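Local structure of dihydropteroate synthase (Anaplasma phagocytophilum, 6UCZ) at residues D142-A147 against I193-V198; L261-A266 against I285-L290. The protein catalyses, as a dihydropteroate synthase, the condensation of 6-hydroxymethyl-7,8-dihydropterin pyrophosphate with p-aminobenzoate to give dihydropteroate, a step of folate synthesis. All blocks are in the same frame, centred on the assembly; numbering follows the deposited sequence.

Contact 1 (D142-A147 against I193-V198); sequences DMPAIA and IAQGVV
Gln195 reaches across to Pro144 from just past the end of helix 174-194, where a Schellman motif closes that helix: Gly196, at positive phi, is its C-prime residue, and Val197 N bonds back to Leu192 O. The contact sets helix 143-148 against the turn that ends helix 174-194, its neighbour in the outer layer of the TIM barrel. Along the glutamine, CB lies 4.0 Å from Pro144 CB, and CG, set anti to the carbonyl carbon (chi1 -66°), stays about as close to the same atom. The chain then runs extended, carrying the amide over the proline. Pro144 CB sits almost straight above CD, at 3.4 Å, against the flat face of the amide, and NE2 continues toward the ring, 3.7 Å from Pro144 CG. The other amide tip, OE1, accepts a hydrogen bond from a water at 2.9 Å. That water in turn accepts from Ala145 N, near the start of helix 143-148, and bridges the two segments where they make no direct hydrogen bond. Deeper in, Val197 follows the glycine, its CB directed toward helix 143-148. Its CG2 touches Ala147 CB at 3.8 Å, and the same methyl lies 3.9 Å from Pro144 O.

Contact 2 (L261-A266 against I285-L290); sequences LSTFLA and IKIANL
Ala266 and Ala288 meet methyl to methyl, CB to CB at 3.6 Å, and their small side chains let the two helices come near each other: the axes of 261-266 and 285-290 approach to 8.2 Å. One turn earlier on the first helix, Thr263 has the most surface buried here. Its carbonyl O lies 3.8 Å from Ala288 CB, placing the alanine methyl beside both Thr263 and Ala266. The threonine's methyl, CG2, is anti to its own backbone N, which carries it to CG2 of Ile287, 3.9 Å away, the two side chains meeting at a slant. The same rotation of Thr263 (chi1 -57°) turns OG1 back to its own helix, where it is hydrogen-bonded to Ala259 O, so the hydroxyl is satisfied while the methyl does the packing. These are the last two helices of the TIM barrel, lying side by side on its outside and joined through strand 272-275; the axes of segments 261-266 and 285-290 cross at -46°. Next to the alanine pair, Ile285 starts away from segment 261-266, yet its CG1 comes within 4.1 Å of Ala266 CB.

In the fold
Contacts 1 and 2 come one after the other along the chain and lie on opposite sides of its centre, with their own centres 33 Å apart and their nearest atoms about 22 Å apart. Both join neighbouring elements of the helical layer around one eight-stranded parallel barrel. In contact 1 the helix and the helix-ending turn come after strands 131-134 and 153-157; in contact 2, helix 255-267 leads into strand 272-275 and helix 278-290 follows it. These three strands and the loops just beyond them supply Asn133, Gln135, Ile155, Met157, Arg274 and His276 to the pocket holding the pterin monophosphate. Both contacts therefore belong to the helical shell, outside the strands that frame that pocket.

Contact 1 (D142-A147 against I193-V198)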
# COMPACT_ATOMS: atom_id res chain seq x y z
N ASP A 142 8.57 16.78 4.31
CA ASP A 142 9.74 16.59 3.47
C ASP A 142 9.56 15.47 2.46
O ASP A 142 10.45 15.25 1.63
CB ASP A 142 10.99 16.29 4.31
CG ASP A 142 11.46 17.50 5.08
OD1 ASP A 142 11.29 18.64 4.58
OD2 ASP A 142 12.00 17.31 6.19
N MET A 143 8.46 14.72 2.53
CA MET A 143 8.29 13.62 1.59
C MET A 143 8.29 14.09 0.14
O MET A 143 8.96 13.43 -0.68
CB MET A 143 7.01 12.82 1.92
CG MET A 143 6.96 11.47 1.22
SD MET A 143 8.25 10.33 1.75
CE MET A 143 7.54 9.51 3.18
N PRO A 144 7.62 15.18 -0.25
CA PRO A 144 7.67 15.58 -1.67
C PRO A 144 9.06 15.87 -2.20
O PRO A 144 9.38 15.49 -3.33
CB PRO A 144 6.78 16.84 -1.70
CG PRO A 144 5.83 16.63 -0.56
CD PRO A 144 6.65 16.00 0.51
N ALA A 145 9.92 16.51 -1.40
CA ALA A 145 11.27 16.79 -1.86
C ALA A 145 12.04 15.50 -2.09
O ALA A 145 12.78 15.37 -3.08
CB ALA A 145 12.00 17.68 -0.84
N ILE A 146 11.86 14.51 -1.21
CA ILE A 146 12.53 13.22 -1.37
C ILE A 146 12.06 12.51 -2.64
O ILE A 146 12.87 11.99 -3.41
CB ILE A 146 12.30 12.34 -0.13
CG1 ILE A 146 13.06 12.89 1.07
CG2 ILE A 146 12.75 10.91 -0.41
CD1 ILE A 146 14.46 13.31 0.73
N ALA A 147 10.74 12.47 -2.87
CA ALA A 147 10.24 11.79 -4.06
C ALA A 147 10.72 12.49 -5.33
O ALA A 147 11.13 11.83 -6.29
CB ALA A 147 8.71 11.73 -4.03
N ILE A 193 3.37 17.55 -7.43
CA ILE A 193 3.68 18.09 -8.75
C ILE A 193 4.33 19.46 -8.63
O ILE A 193 5.29 19.77 -9.35
CB ILE A 193 2.40 18.15 -9.61
CG1 ILE A 193 1.86 16.75 -9.87
CG2 ILE A 193 2.67 18.87 -10.93
CD1 ILE A 193 0.58 16.73 -10.68
N ALA A 194 3.83 20.29 -7.72
CA ALA A 194 4.43 21.61 -7.53
C ALA A 194 5.87 21.51 -7.06
O ALA A 194 6.69 22.38 -7.36
CB ALA A 194 3.61 22.43 -6.53
N GLN A 195 6.21 20.45 -6.33
CA GLN A 195 7.55 20.27 -5.80
C GLN A 195 8.44 19.43 -6.71
O GLN A 195 9.54 19.04 -6.30
CB GLN A 195 7.47 19.64 -4.40
CG GLN A 195 6.82 20.57 -3.39
CD GLN A 195 7.19 20.24 -1.96
OE1 GLN A 195 8.35 19.98 -1.64
NE2 GLN A 195 6.19 20.24 -1.08
N GLY A 196 7.97 19.12 -7.91
CA GLY A 196 8.80 18.50 -8.92
C GLY A 196 8.61 17.02 -9.13
O GLY A 196 9.46 16.39 -9.78
N VAL A 197 7.54 16.42 -8.62
CA VAL A 197 7.24 15.01 -8.87
C VAL A 197 6.45 14.89 -10.16
O VAL A 197 5.41 15.54 -10.33
CB VAL A 197 6.47 14.38 -7.70
CG1 VAL A 197 6.06 12.94 -8.07
CG2 VAL A 197 7.32 14.37 -6.44
N VAL A 198 6.94 14.05 -11.07
CA VAL A 198 6.26 13.86 -12.34
C VAL A 198 4.91 13.20 -12.12
O VAL A 198 4.78 12.27 -11.30
CB VAL A 198 7.17 13.02 -13.26
CG1 VAL A 198 6.37 12.34 -14.34
CG2 VAL A 198 8.26 13.89 -13.85
O HOH W 1 9.16 18.50 0.66

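Contact 2 (L261-A266 against I285-L290)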
# COMPACT_ATOMS: atom_id res chain seq x y z
N LEU A 261 -12.23 -10.77 -3.23
CA LEU A 261 -12.28 -9.34 -3.55
C LEU A 261 -11.17 -8.96 -4.53
O LEU A 261 -11.38 -8.12 -5.42
CB LEU A 261 -12.21 -8.52 -2.26
CG LEU A 261 -12.13 -7.00 -2.42
CD1 LEU A 261 -13.30 -6.45 -3.25
CD2 LEU A 261 -12.09 -6.37 -1.04
N SER A 262 -9.98 -9.56 -4.38
CA SER A 262 -8.89 -9.29 -5.32
C SER A 262 -9.34 -9.49 -6.77
O SER A 262 -9.00 -8.69 -7.65
CB SER A 262 -7.70 -10.20 -5.02
OG SER A 262 -7.10 -9.86 -3.80
N THR A 263 -10.12 -10.55 -7.03
CA THR A 263 -10.61 -10.78 -8.39
C THR A 263 -11.44 -9.61 -8.88
O THR A 263 -11.25 -9.12 -10.00
CB THR A 263 -11.44 -12.06 -8.45
OG1 THR A 263 -10.67 -13.17 -7.99
CG2 THR A 263 -11.88 -12.33 -9.89
N PHE A 264 -12.36 -9.12 -8.03
CA PHE A 264 -13.19 -7.98 -8.40
C PHE A 264 -12.34 -6.74 -8.66
O PHE A 264 -12.55 -6.01 -9.64
CB PHE A 264 -14.20 -7.69 -7.29
CG PHE A 264 -14.89 -6.37 -7.43
CD1 PHE A 264 -16.06 -6.27 -8.19
CD2 PHE A 264 -14.40 -5.23 -6.81
CE1 PHE A 264 -16.71 -5.05 -8.33
CE2 PHE A 264 -15.05 -4.00 -6.94
CZ PHE A 264 -16.21 -3.92 -7.71
N LEU A 265 -11.42 -6.45 -7.75
CA LEU A 265 -10.57 -5.27 -7.91
C LEU A 265 -9.73 -5.36 -9.18
O LEU A 265 -9.59 -4.37 -9.91
CB LEU A 265 -9.67 -5.12 -6.68
CG LEU A 265 -10.37 -4.82 -5.36
CD1 LEU A 265 -9.34 -4.85 -4.25
CD2 LEU A 265 -11.08 -3.47 -5.42
N ALA A 266 -9.20 -6.54 -9.49
CA ALA A 266 -8.46 -6.71 -10.74
C ALA A 266 -9.36 -6.44 -11.95
O ALA A 266 -8.93 -5.81 -12.92
CB ALA A 266 -7.85 -8.11 -10.81
N ILE A 285 -5.94 -12.71 -10.25
CA ILE A 285 -5.72 -11.86 -11.42
C ILE A 285 -5.88 -12.66 -12.70
O ILE A 285 -6.43 -12.17 -13.69
CB ILE A 285 -4.34 -11.18 -11.34
CG1 ILE A 285 -4.31 -10.14 -10.20
CG2 ILE A 285 -3.98 -10.52 -12.65
CD1 ILE A 285 -2.88 -9.72 -9.81
N LYS A 286 -5.40 -13.90 -12.70
CA LYS A 286 -5.60 -14.77 -13.86
C LYS A 286 -7.08 -15.00 -14.14
O LYS A 286 -7.50 -15.06 -15.30
CB LYS A 286 -4.87 -16.10 -13.65
CG LYS A 286 -3.34 -15.98 -13.83
CD LYS A 286 -2.60 -17.17 -13.24
CE LYS A 286 -1.09 -16.90 -13.18
NZ LYS A 286 -0.58 -16.42 -14.49
N ILE A 287 -7.89 -15.15 -13.09
CA ILE A 287 -9.32 -15.32 -13.28
C ILE A 287 -9.93 -14.05 -13.86
O ILE A 287 -10.72 -14.10 -14.81
CB ILE A 287 -9.99 -15.75 -11.96
CG1 ILE A 287 -9.67 -17.21 -11.67
CG2 ILE A 287 -11.52 -15.54 -12.01
CD1 ILE A 287 -10.28 -17.70 -10.36
N ALA A 288 -9.54 -12.88 -13.32
CA ALA A 288 -10.01 -11.62 -13.89
C ALA A 288 -9.65 -11.51 -15.36
O ALA A 288 -10.47 -11.05 -16.17
CB ALA A 288 -9.42 -10.43 -13.11
N ASN A 289 -8.43 -11.93 -15.73
CA ASN A 289 -8.02 -11.90 -17.13
C ASN A 289 -8.91 -12.77 -18.00
O ASN A 289 -9.19 -12.44 -19.16
CB ASN A 289 -6.56 -12.34 -17.26
CG ASN A 289 -5.59 -11.18 -17.07
OD1 ASN A 289 -5.81 -10.09 -17.59
ND2 ASN A 289 -4.53 -11.41 -16.30
N LEU A 290 -9.36 -13.92 -17.47
CA LEU A 290 -10.21 -14.80 -18.26
C LEU A 290 -11.64 -14.29 -18.36
O LEU A 290 -12.41 -14.79 -19.19
CB LEU A 290 -10.19 -16.21 -17.67
CG LEU A 290 -8.87 -16.96 -17.86
CD1 LEU A 290 -8.74 -18.13 -16.91
CD2 LEU A 290 -8.79 -17.47 -19.30